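Local coordinates for Kcn28 (Kitasatospora, PDB 6J32), which belongs to the GT-B clan, with a C-terminal domain like that of the erythromycin biosynthesis protein CIII and two parallel-sheet Rossmann-like halves, at residues Y109-Y114 with I130-V135. Sequence-based numbering, arbitrary orientation.
Sequences YDVLAY and ISPTWV
Y109 and I130 join two neighbouring parallel strands through their backbones. I130 N donates to Y109 O at 2.7 Å, nearly straight at 166°. I130 O in turn receives a weak bond from V111 N, at 3.5 Å and a bent 122°. The same carbonyl also receives a CA-H...O contact from D110 CA, 3.4 Å from I130 O. I130 O thus faces both D110 and V111.

The two strands, 106-110 and 127-131, belong to one beta-alpha-beta unit, with helix 115-122 as the crossover. They lie side by side inside a seven-stranded parallel sheet of the Rossmann-like type found in GT-B proteins. D110 bonds through its backbone to V13 of strand 9-13, and S131 to L189 of strand 187-190, so the pair is flanked by further strands.

V111 makes the apolar contacts, with S131 and P132. Its two methyl groups divide the work. V111 CG1, anti to its own carbonyl carbon, is turned to S131 and lies 3.7 Å from S131 CA. It also touches S131 CB. V111 CG2, set between its own backbone N and carbonyl carbon, reaches the CD corner of P132, 3.8 Å from P132 CD.

The D110 carboxylate serves both segments. With CG anti to the D110 backbone N (chi1 177°), the carboxylate lies between P132 and L112 N. The D110 side chain crosses the P132 ring at about a right angle, with D110 OD1 3.5 Å from P132 CD. D110 OD2 accepts from L112 N at 2.8 Å, from above the carboxylate plane, and closes an Asx turn. On the other segment, S131 OG donates to T133 O at 2.6 Å, a bond within 130-135 that spans P132.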
# COMPACT_ATOMS: atom_id res chain seq x y z
N TYR B 109 -11.16 -9.99 20.30
CA TYR B 109 -9.98 -9.23 19.91
C TYR B 109 -8.72 -10.03 20.18
O TYR B 109 -8.56 -10.65 21.23
CB TYR B 109 -9.92 -7.88 20.63
CG TYR B 109 -9.77 -7.94 22.14
CD1 TYR B 109 -10.88 -8.09 22.97
CD2 TYR B 109 -8.52 -7.84 22.74
CE1 TYR B 109 -10.74 -8.13 24.34
CE2 TYR B 109 -8.38 -7.89 24.11
CZ TYR B 109 -9.49 -8.04 24.91
OH TYR B 109 -9.34 -8.09 26.28
N ASP B 110 -7.81 -9.98 19.21
CA ASP B 110 -6.46 -10.52 19.37
C ASP B 110 -5.73 -9.75 20.46
O ASP B 110 -6.11 -8.64 20.84
CB ASP B 110 -5.72 -10.41 18.04
CG ASP B 110 -4.29 -10.88 18.12
OD1 ASP B 110 -4.05 -12.10 18.09
OD2 ASP B 110 -3.40 -10.01 18.22
N VAL B 111 -4.66 -10.36 20.99
CA VAL B 111 -3.90 -9.74 22.07
C VAL B 111 -3.37 -8.37 21.65
O VAL B 111 -3.22 -7.47 22.49
CB VAL B 111 -2.75 -10.66 22.53
CG1 VAL B 111 -3.30 -11.83 23.33
CG2 VAL B 111 -1.96 -11.16 21.33
N LEU B 112 -3.09 -8.17 20.36
CA LEU B 112 -2.59 -6.89 19.89
C LEU B 112 -3.69 -5.92 19.48
O LEU B 112 -3.39 -4.80 19.07
CB LEU B 112 -1.63 -7.08 18.70
CG LEU B 112 -0.27 -7.71 18.97
CD1 LEU B 112 0.57 -7.72 17.70
CD2 LEU B 112 0.47 -6.98 20.09
N ALA B 113 -4.96 -6.31 19.60
CA ALA B 113 -6.08 -5.46 19.24
C ALA B 113 -6.91 -5.09 20.46
O ALA B 113 -8.14 -5.01 20.40
CB ALA B 113 -6.96 -6.13 18.19
N TYR B 114 -6.24 -4.84 21.58
CA TYR B 114 -6.91 -4.42 22.81
C TYR B 114 -7.67 -3.10 22.71
O TYR B 114 -8.55 -2.86 23.55
CB TYR B 114 -5.90 -4.35 23.97
CG TYR B 114 -4.69 -3.49 23.71
CD1 TYR B 114 -4.70 -2.13 24.03
CD2 TYR B 114 -3.54 -4.03 23.16
CE1 TYR B 114 -3.59 -1.34 23.80
CE2 TYR B 114 -2.42 -3.25 22.93
CZ TYR B 114 -2.46 -1.90 23.25
OH TYR B 114 -1.34 -1.12 23.02
N ILE B 130 -8.56 -13.09 22.40
CA ILE B 130 -8.16 -14.29 21.67
C ILE B 130 -6.63 -14.29 21.61
O ILE B 130 -6.03 -13.55 20.83
CB ILE B 130 -8.77 -14.35 20.27
CG1 ILE B 130 -10.28 -14.16 20.31
CG2 ILE B 130 -8.42 -15.67 19.60
CD1 ILE B 130 -11.04 -15.32 20.95
N SER B 131 -6.00 -15.14 22.42
CA SER B 131 -4.55 -15.21 22.47
C SER B 131 -4.05 -16.29 21.52
O SER B 131 -4.39 -17.47 21.72
CB SER B 131 -4.07 -15.50 23.88
OG SER B 131 -2.66 -15.59 23.93
N PRO B 132 -3.26 -15.96 20.50
CA PRO B 132 -2.80 -16.98 19.56
C PRO B 132 -1.67 -17.85 20.08
O PRO B 132 -1.30 -18.82 19.41
CB PRO B 132 -2.34 -16.15 18.35
CG PRO B 132 -1.84 -14.89 18.98
CD PRO B 132 -2.80 -14.61 20.12
N THR B 133 -1.12 -17.52 21.25
CA THR B 133 -0.05 -18.30 21.86
C THR B 133 -0.22 -18.21 23.37
O THR B 133 -1.25 -17.73 23.87
CB THR B 133 1.33 -17.81 21.39
OG1 THR B 133 2.34 -18.69 21.89
CG2 THR B 133 1.59 -16.40 21.88
N TRP B 134 0.78 -18.70 24.12
CA TRP B 134 0.67 -18.68 25.57
C TRP B 134 0.68 -17.25 26.09
O TRP B 134 1.29 -16.35 25.50
CB TRP B 134 1.79 -19.49 26.22
CG TRP B 134 3.19 -19.24 25.73
CD1 TRP B 134 3.82 -19.87 24.69
CD2 TRP B 134 4.14 -18.31 26.26
NE1 TRP B 134 5.09 -19.39 24.54
CE2 TRP B 134 5.32 -18.43 25.49
CE3 TRP B 134 4.11 -17.38 27.30
CZ2 TRP B 134 6.46 -17.65 25.74
CZ3 TRP B 134 5.24 -16.61 27.55
CH2 TRP B 134 6.40 -16.75 26.77
N VAL B 135 -0.03 -17.04 27.20
CA VAL B 135 -0.15 -15.73 27.81
C VAL B 135 0.91 -15.59 28.89
O VAL B 135 1.58 -16.56 29.25
CB VAL B 135 -1.55 -15.49 28.39
CG1 VAL B 135 -2.60 -15.56 27.29
CG2 VAL B 135 -1.84 -16.51 29.48